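Local coordinates for nucleoporin NUP82 (Saccharomyces cerevisiae, PDB 3PBP), which helps build the nuclear pore complex, where nucleoporins can also dock transport factors, and is represented here by its N-terminal domain, at residues A[232-235]-A[236-239]; A[387-390]-A[391-395]. The protein carries 1 engineered substitution. All coordinates share one frame; numbering follows the deposited sequence.

Contact 1: residues A[232-235]-A[236-239]; sequences VMYE and SLDS
The backbone N of Ser236 reaches back to Val232 O at 3.1 Å through a weak hydrogen bond, and that of Leu237 turns to Tyr234 O, one residue closer, in a weak bond of 3.4 Å. This is the C-terminal end of helix 220-235 in a helical hairpin: the four-residue spacing of the α-helix gives way to a three-residue spacing, and the chain leaves toward helix 243-262. Leu237 brings its CB to 3.3 Å from Tyr234 O, and with CG beside its own backbone N (chi1 -70°) the isobutyl group extends back toward the tyrosine. There its CD1 meets Tyr234 CD1 at 3.9 Å, the two side chains crossing at about a right angle. The pair continues onto the second helix, Tyr234 touching Ile250 and Leu253 while Leu237 lies on Lys246. Met233, a selenomethionine, is the buried residue here; it packs on Val249 and on an apolar side chain of another protein's chain. Beyond the turn the connection is held by Asp238, whose OD2 accepts hydrogen bonds from the backbone N of Thr241 and, weakly, of Thr240.

Contact 2: residues A[387-390]-A[391-395]; sequences MSWA and STLSK
Ser391 OG donates a hydrogen bond of 2.7 Å to Met387 O, one turn earlier, approaching nearly along the C=O axis (167°). A chi1 of 55° sets the hydroxyl between the backbone N and the carbonyl carbon of its own residue, from where it reaches back to Met387 O. The same oxygen also takes a weak bond of 3.4 Å from Ser391 N, so one acceptor, Met387 O, serves both the backbone and the side chain of the same serine. Two carbonyls further on, those of Trp389 and Ala390 carry firmer helical bonds: Leu393 N lies 2.9 Å from Trp389 O, and Ser394 N 3.1 Å from Ala390 O. Thr392 N adds a weak second bond to Trp389 O. Further along, the hydroxyl of Ser394 bonds weakly to Ser391 O, a similar but looser arrangement, three residues back instead of four.

Outward from this backbone, Trp389 and Leu393 run side by side in the same direction. Leu393 CD2 sits in the plane of the indole, at its edge, 3.9 Å from Trp389 CZ3, whereas Ala390 CB lies over one face, 4.0 Å above the ring plane and toward its rim. The ring also meets Phe386 and Phe410, with Ile351 of strand 347-355 touching both Trp389 and Leu393; Trp389 NE1 has a weak hydrogen bond to Ser412 OG. On another side of the helix, the chain of the selenomethionine Met387, bent at its second and third torsions, curls forward, bringing CE to 4.1 Å from Ser391 CB. The whole is characteristic of an α-helix with serine hydroxyls turned back onto its carbonyls and an aromatic-aliphatic pair facing the interior, here in the connection between neighbouring strands 380-385 and 413-419 of an antiparallel β-propeller blade.

From the N terminus, the chain runs through several four-stranded antiparallel sheets before reaching the helical hairpin, where contact 1 ends helix 220-235 and begins the short loop into helix 243-262. It then passes through strands 286-288 to 347-355 and into a further sheet; contact 2 belongs to the helix that follows strand 380-385 and precedes strand 413-419. The contacts are in series, neither nested nor crossed, and each is confined to a single continuous run of residues. The centres of contact 1 and contact 2 are about 30 Å apart, and the nearest atoms of contact 1 and contact 2 about 16 Å apart. One belongs to a protruding hairpin, the other to a helix packed against strand 347-355, yet both reach the chain of another protein.

Contact 1: residues A[232-235]-A[236-239]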
loop_
_atom_site.group_PDB
_atom_site.type_symbol
_atom_site.label_atom_id
_atom_site.label_comp_id
_atom_site.label_asym_id
_atom_site.label_seq_id
_atom_site.Cartn_x
_atom_site.Cartn_y
_atom_site.Cartn_z
ATOM N N VAL A 232 -2.392 25.870 0.833
ATOM C CA VAL A 232 -3.168 25.994 2.060
ATOM C C VAL A 232 -2.377 25.501 3.261
ATOM O O VAL A 232 -2.498 26.033 4.351
ATOM C CB VAL A 232 -4.494 25.209 1.976
ATOM C CG1 VAL A 232 -5.213 25.266 3.296
ATOM C CG2 VAL A 232 -5.371 25.793 0.891
HETATM N N MSE A 233 -1.552 24.488 3.059
HETATM C CA MSE A 233 -0.758 23.942 4.150
HETATM C C MSE A 233 0.457 24.784 4.449
HETATM O O MSE A 233 0.911 24.848 5.586
HETATM C CB MSE A 233 -0.293 22.548 3.809
HETATM C CG MSE A 233 -1.415 21.603 3.580
HETATM SE SE MSE A 233 -0.677 19.853 3.588
HETATM C CE MSE A 233 -1.091 19.368 5.434
ATOM N N TYR A 234 1.002 25.405 3.410
ATOM C CA TYR A 234 2.163 26.253 3.565
ATOM C C TYR A 234 1.783 27.444 4.429
ATOM O O TYR A 234 2.563 27.891 5.257
ATOM C CB TYR A 234 2.645 26.747 2.212
ATOM C CG TYR A 234 3.850 27.623 2.351
ATOM C CD1 TYR A 234 5.060 27.095 2.789
ATOM C CD2 TYR A 234 3.777 28.996 2.096
ATOM C CE1 TYR A 234 6.170 27.911 2.971
ATOM C CE2 TYR A 234 4.885 29.822 2.276
ATOM C CZ TYR A 234 6.077 29.270 2.714
ATOM O OH TYR A 234 7.178 30.067 2.896
ATOM N N GLU A 235 0.571 27.950 4.222
ATOM C CA GLU A 235 0.044 29.084 4.976
ATOM C C GLU A 235 -0.293 28.625 6.393
ATOM O O GLU A 235 -0.187 29.378 7.361
ATOM C CB GLU A 235 -1.227 29.620 4.304
ATOM C CG GLU A 235 -1.869 30.808 5.025
ATOM C CD GLU A 235 -3.246 31.178 4.481
ATOM O OE1 GLU A 235 -3.378 31.395 3.249
ATOM O OE2 GLU A 235 -4.193 31.258 5.296
ATOM N N SER A 236 -0.710 27.372 6.494
ATOM C CA SER A 236 -1.082 26.756 7.762
ATOM C C SER A 236 0.112 26.579 8.704
ATOM O O SER A 236 -0.043 26.120 9.835
ATOM C CB SER A 236 -1.742 25.398 7.478
ATOM O OG SER A 236 -1.681 24.525 8.589
ATOM N N LEU A 237 1.303 26.942 8.238
ATOM C CA LEU A 237 2.506 26.806 9.055
ATOM C C LEU A 237 2.666 27.919 10.087
ATOM O O LEU A 237 2.455 29.106 9.801
ATOM C CB LEU A 237 3.754 26.757 8.168
ATOM C CG LEU A 237 3.974 25.511 7.308
ATOM C CD1 LEU A 237 5.199 25.704 6.428
ATOM C CD2 LEU A 237 4.138 24.285 8.204
ATOM N N ASP A 238 3.017 27.499 11.297
ATOM C CA ASP A 238 3.257 28.397 12.419
ATOM C C ASP A 238 4.534 27.871 13.094
ATOM O O ASP A 238 5.127 26.913 12.599
ATOM C CB ASP A 238 2.071 28.395 13.399
ATOM C CG ASP A 238 1.690 27.000 13.867
ATOM O OD1 ASP A 238 0.725 26.441 13.314
ATOM O OD2 ASP A 238 2.349 26.455 14.780
ATOM N N SER A 239 4.952 28.474 14.209
ATOM C CA SER A 239 6.182 28.052 14.900
ATOM C C SER A 239 6.094 26.824 15.817
ATOM O O SER A 239 7.114 26.177 16.084
ATOM C CB SER A 239 6.781 29.219 15.692
ATOM O OG SER A 239 8.075 28.892 16.183
#

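Contact 2: residues A[387-390]-A[391-395]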
loop_
_atom_site.group_PDB
_atom_site.type_symbol
_atom_site.label_atom_id
_atom_site.label_comp_id
_atom_site.label_asym_id
_atom_site.label_seq_id
_atom_site.Cartn_x
_atom_site.Cartn_y
_atom_site.Cartn_z
HETATM N N MSE A 387 -24.316 5.231 -1.270
HETATM C CA MSE A 387 -24.596 6.543 -1.843
HETATM C C MSE A 387 -25.750 7.214 -1.103
HETATM O O MSE A 387 -26.055 8.385 -1.339
HETATM C CB MSE A 387 -24.932 6.423 -3.332
HETATM C CG MSE A 387 -23.707 6.329 -4.226
HETATM SE SE MSE A 387 -22.501 7.867 -4.020
HETATM C CE MSE A 387 -23.306 9.082 -5.308
ATOM N N SER A 388 -26.386 6.453 -0.211
ATOM C CA SER A 388 -27.501 6.936 0.600
ATOM C C SER A 388 -26.968 8.109 1.398
ATOM O O SER A 388 -27.565 9.186 1.422
ATOM C CB SER A 388 -27.974 5.845 1.568
ATOM O OG SER A 388 -27.919 4.556 0.966
ATOM N N TRP A 389 -25.824 7.890 2.040
ATOM C CA TRP A 389 -25.186 8.915 2.853
ATOM C C TRP A 389 -23.998 9.589 2.186
ATOM O O TRP A 389 -23.758 10.777 2.394
ATOM C CB TRP A 389 -24.738 8.330 4.196
ATOM C CG TRP A 389 -23.967 7.048 4.103
ATOM C CD1 TRP A 389 -24.471 5.785 4.177
ATOM C CD2 TRP A 389 -22.540 6.904 3.999
ATOM N NE1 TRP A 389 -23.452 4.860 4.135
ATOM C CE2 TRP A 389 -22.256 5.521 4.025
ATOM C CE3 TRP A 389 -21.473 7.811 3.887
ATOM C CZ2 TRP A 389 -20.949 5.023 3.947
ATOM C CZ3 TRP A 389 -20.176 7.313 3.809
ATOM C CH2 TRP A 389 -19.928 5.933 3.839
ATOM N N ALA A 390 -23.261 8.832 1.383
ATOM C CA ALA A 390 -22.079 9.365 0.710
ATOM C C ALA A 390 -22.354 10.592 -0.142
ATOM O O ALA A 390 -21.545 11.513 -0.182
ATOM C CB ALA A 390 -21.437 8.290 -0.135
ATOM N N SER A 391 -23.495 10.603 -0.825
ATOM C CA SER A 391 -23.859 11.723 -1.684
ATOM C C SER A 391 -24.027 13.006 -0.882
ATOM O O SER A 391 -23.680 14.088 -1.346
ATOM C CB SER A 391 -25.144 11.405 -2.446
ATOM O OG SER A 391 -26.184 11.051 -1.558
ATOM N N THR A 392 -24.557 12.879 0.326
ATOM C CA THR A 392 -24.758 14.029 1.197
ATOM C C THR A 392 -23.421 14.456 1.786
ATOM O O THR A 392 -23.146 15.653 1.946
ATOM C CB THR A 392 -25.686 13.683 2.356
ATOM O OG1 THR A 392 -26.913 13.157 1.838
ATOM C CG2 THR A 392 -25.965 14.913 3.193
ATOM N N LEU A 393 -22.601 13.461 2.114
ATOM C CA LEU A 393 -21.283 13.688 2.685
ATOM C C LEU A 393 -20.399 14.547 1.778
ATOM O O LEU A 393 -19.687 15.430 2.250
ATOM C CB LEU A 393 -20.603 12.341 2.957
ATOM C CG LEU A 393 -19.196 12.359 3.563
ATOM C CD1 LEU A 393 -19.159 13.186 4.840
ATOM C CD2 LEU A 393 -18.772 10.933 3.838
ATOM N N SER A 394 -20.442 14.298 0.473
ATOM C CA SER A 394 -19.616 15.077 -0.437
ATOM C C SER A 394 -20.203 16.461 -0.636
ATOM O O SER A 394 -19.469 17.412 -0.863
ATOM C CB SER A 394 -19.458 14.373 -1.787
ATOM O OG SER A 394 -20.611 14.529 -2.581
ATOM N N LYS A 395 -21.523 16.577 -0.543
ATOM C CA LYS A 395 -22.166 17.876 -0.707
ATOM C C LYS A 395 -21.710 18.799 0.400
ATOM O O LYS A 395 -21.336 19.942 0.148
ATOM C CB LYS A 395 -23.692 17.741 -0.682
ATOM C CG LYS A 395 -24.236 17.020 -1.907
ATOM C CD LYS A 395 -25.744 16.789 -1.858
ATOM C CE LYS A 395 -26.199 15.988 -3.080
ATOM N NZ LYS A 395 -27.660 15.700 -3.057
#